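Local structure of gamma-glutamyltranspeptidase (Klebsiella pneumoniae subsp. pneumoniae, 5HFT) at residues 154-163 against 174-182. The protein catalyses the conversion of oxamate to oxalate in the uric acid degradation pathway. Sequence-based numbering, arbitrary orientation.
Sequences FSEAMGHAGA and GATDPRSNG
The imidazole of His160 overlaps the side chain of Ser180. Ser180 CB sits over one ring face, 3.5 Å from the centroid, in a CH-pi contact. His160 CG lies anti to its carbonyl carbon (chi1 -59°), which lays the ring beside Ser180, at the end of the 177-180 turn. His160 ND1 also gives a weak hydrogen bond to Gly159 O.

Arg179 carries the largest share of the contact. Its chain is extended from CG to NE and runs past Gly159 and Ser155. Arg179 CD lies 3.6 Å from Gly159 O. Phe154 meets it edge-on: Phe154 CD2 is 3.7 Å from Arg179 CG, near the ring plane. The same ring edge touches Pro178 CG through CE2.

Asp177 ties the two segments together. Asp177 OD2 accepts from Ala161 N at 3.0 Å, on the anti side of the carboxylate. Asp177 OD1 takes two donors from Arg179. Arg179 NH1 lies 3.0 Å from Asp177 OD1, on the syn lone pair of that oxygen, in a salt bridge near the guanidinium plane. The backbone N of Arg179 reaches the same oxygen from the anti side, tilted out of the carboxylate plane, and closes an Asx turn. This Asx turn overlaps the first part of the type I turn 177-180. Arg113 also forms a salt bridge with Asp177 OD2, and Glu130 with Arg179 NH2.

Further along, strands 160-166 and 172-175 form an antiparallel hairpin. Ala163 and Ala175 are a hydrogen-bonded pair. Ala175 N gives to Ala163 O at 2.9 Å, while the return bond is weak. At Gly174 the sheet continues into a strand of another protein chain in the assembly.

Gly159 lies close to Gly84, an inferred substrate-binding residue, so the contact borders the probable active-site region. With both carboxylate oxygens engaged and two arginines beside it, buried Asp177 is probably held as an anion and so ties the 177-180 turn to the backbone at Ala161.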
loop_
_atom_site.group_PDB
_atom_site.type_symbol
_atom_site.label_atom_id
_atom_site.label_comp_id
_atom_site.label_asym_id
_atom_site.label_seq_id
_atom_site.Cartn_x
_atom_site.Cartn_y
_atom_site.Cartn_z
ATOM N N PHE C 154 17.373 6.178 14.777
ATOM C CA PHE C 154 16.165 5.637 14.149
ATOM C C PHE C 154 15.524 6.761 13.342
ATOM O O PHE C 154 14.818 7.605 13.899
ATOM C CB PHE C 154 15.187 5.078 15.181
ATOM C CG PHE C 154 15.627 3.779 15.807
ATOM C CD1 PHE C 154 16.580 3.752 16.808
ATOM C CD2 PHE C 154 15.059 2.581 15.410
ATOM C CE1 PHE C 154 16.982 2.553 17.376
ATOM C CE2 PHE C 154 15.448 1.380 15.987
ATOM C CZ PHE C 154 16.411 1.369 16.968
ATOM N N SER C 155 15.774 6.774 12.039
ATOM C CA SER C 155 15.292 7.838 11.165
ATOM C C SER C 155 14.087 7.362 10.366
ATOM O O SER C 155 14.092 6.253 9.824
ATOM C CB SER C 155 16.386 8.315 10.209
ATOM O OG SER C 155 15.844 9.185 9.233
ATOM N N GLU C 156 13.053 8.201 10.309
ATOM C CA GLU C 156 11.876 7.907 9.504
ATOM C C GLU C 156 12.180 7.891 8.013
ATOM O O GLU C 156 11.308 7.502 7.225
ATOM C CB GLU C 156 10.772 8.926 9.804
ATOM N N ALA C 157 13.392 8.302 7.615
ATOM C CA ALA C 157 13.811 8.309 6.218
ATOM C C ALA C 157 14.354 6.967 5.736
ATOM O O ALA C 157 14.448 6.763 4.519
ATOM C CB ALA C 157 14.863 9.402 6.007
ATOM N N MET C 158 14.683 6.040 6.646
ATOM C CA MET C 158 14.996 4.671 6.252
ATOM C C MET C 158 13.753 3.810 6.063
ATOM O O MET C 158 13.886 2.663 5.627
ATOM C CB MET C 158 15.940 3.990 7.252
ATOM C CG MET C 158 17.412 4.435 7.231
ATOM S SD MET C 158 17.790 6.188 7.135
ATOM C CE MET C 158 19.579 6.157 7.161
ATOM N N GLY C 159 12.568 4.304 6.423
ATOM C CA GLY C 159 11.322 3.638 6.090
ATOM C C GLY C 159 10.692 2.872 7.241
ATOM O O GLY C 159 11.179 2.839 8.376
ATOM N N HIS C 160 9.554 2.261 6.912
ATOM C CA HIS C 160 8.850 1.332 7.785
ATOM C C HIS C 160 8.595 0.077 6.980
ATOM O O HIS C 160 7.909 0.134 5.955
ATOM C CB HIS C 160 7.504 1.881 8.259
ATOM C CG HIS C 160 7.581 3.172 9.006
ATOM N ND1 HIS C 160 8.750 3.653 9.559
ATOM C CD2 HIS C 160 6.619 4.074 9.315
ATOM C CE1 HIS C 160 8.504 4.800 10.169
ATOM N NE2 HIS C 160 7.219 5.076 10.036
ATOM N N ALA C 161 9.142 -1.046 7.433
ATOM C CA ALA C 161 9.021 -2.293 6.706
ATOM C C ALA C 161 8.343 -3.329 7.592
ATOM O O ALA C 161 8.519 -3.337 8.810
ATOM C CB ALA C 161 10.388 -2.780 6.221
ATOM N N GLY C 162 7.538 -4.190 6.967
ATOM C CA GLY C 162 6.902 -5.290 7.657
ATOM C C GLY C 162 7.144 -6.562 6.864
ATOM O O GLY C 162 7.592 -6.518 5.716
ATOM N N ALA C 163 6.879 -7.702 7.500
ATOM C CA ALA C 163 7.100 -8.970 6.820
ATOM C C ALA C 163 6.390 -10.096 7.555
ATOM O O ALA C 163 6.232 -10.068 8.783
ATOM C CB ALA C 163 8.598 -9.302 6.694
ATOM N N GLY C 174 5.639 -13.045 11.995
ATOM C CA GLY C 174 5.397 -11.660 11.621
ATOM C C GLY C 174 6.416 -10.763 12.301
ATOM O O GLY C 174 6.803 -11.019 13.432
ATOM N N ALA C 175 6.866 -9.725 11.599
ATOM C CA ALA C 175 7.782 -8.759 12.187
ATOM C C ALA C 175 7.333 -7.333 11.864
ATOM O O ALA C 175 6.760 -7.056 10.809
ATOM C CB ALA C 175 9.218 -8.978 11.722
ATOM N N THR C 176 7.602 -6.430 12.806
ATOM C CA THR C 176 7.198 -5.036 12.743
ATOM C C THR C 176 8.439 -4.162 12.823
ATOM O O THR C 176 9.473 -4.575 13.355
ATOM C CB THR C 176 6.261 -4.676 13.893
ATOM O OG1 THR C 176 6.924 -4.927 15.138
ATOM C CG2 THR C 176 5.008 -5.523 13.842
ATOM N N ASP C 177 8.339 -2.952 12.290
ATOM C CA ASP C 177 9.478 -2.052 12.309
ATOM C C ASP C 177 9.493 -1.282 13.617
ATOM O O ASP C 177 8.509 -0.602 13.932
ATOM C CB ASP C 177 9.444 -1.093 11.140
ATOM C CG ASP C 177 10.830 -0.607 10.761
ATOM O OD1 ASP C 177 11.560 -0.147 11.664
ATOM O OD2 ASP C 177 11.210 -0.725 9.567
ATOM N N PRO C 178 10.554 -1.374 14.411
ATOM C CA PRO C 178 10.611 -0.572 15.635
ATOM C C PRO C 178 10.477 0.912 15.376
ATOM O O PRO C 178 10.087 1.653 16.286
ATOM C CB PRO C 178 11.994 -0.913 16.196
ATOM C CG PRO C 178 12.787 -1.297 14.993
ATOM C CD PRO C 178 11.827 -2.059 14.154
ATOM N N ARG C 179 10.751 1.361 14.148
ATOM C CA ARG C 179 10.657 2.758 13.762
ATOM C C ARG C 179 9.225 3.271 13.667
ATOM O O ARG C 179 9.037 4.475 13.454
ATOM C CB ARG C 179 11.371 2.959 12.429
ATOM C CG ARG C 179 12.843 2.600 12.454
ATOM C CD ARG C 179 13.494 2.762 11.086
ATOM N NE ARG C 179 14.910 2.390 11.109
ATOM C CZ ARG C 179 15.346 1.132 11.115
ATOM N NH1 ARG C 179 14.475 0.121 11.108
ATOM N NH2 ARG C 179 16.648 0.883 11.134
ATOM N N SER C 180 8.223 2.410 13.809
ATOM C CA SER C 180 6.825 2.837 13.785
ATOM C C SER C 180 6.074 2.064 14.872
ATOM O O SER C 180 6.666 1.461 15.775
ATOM C CB SER C 180 6.230 2.675 12.376
ATOM O OG SER C 180 6.260 1.321 11.956
ATOM N N ASN C 181 4.749 2.077 14.802
ATOM C CA ASN C 181 3.882 1.490 15.816
ATOM C C ASN C 181 3.036 0.364 15.225
ATOM O O ASN C 181 1.848 0.208 15.540
ATOM C CB ASN C 181 3.003 2.566 16.456
ATOM N N GLY C 182 3.649 -0.439 14.354
ATOM C CA GLY C 182 2.958 -1.568 13.772
ATOM C C GLY C 182 2.744 -2.709 14.759
ATOM O O GLY C 182 3.328 -2.793 15.848
#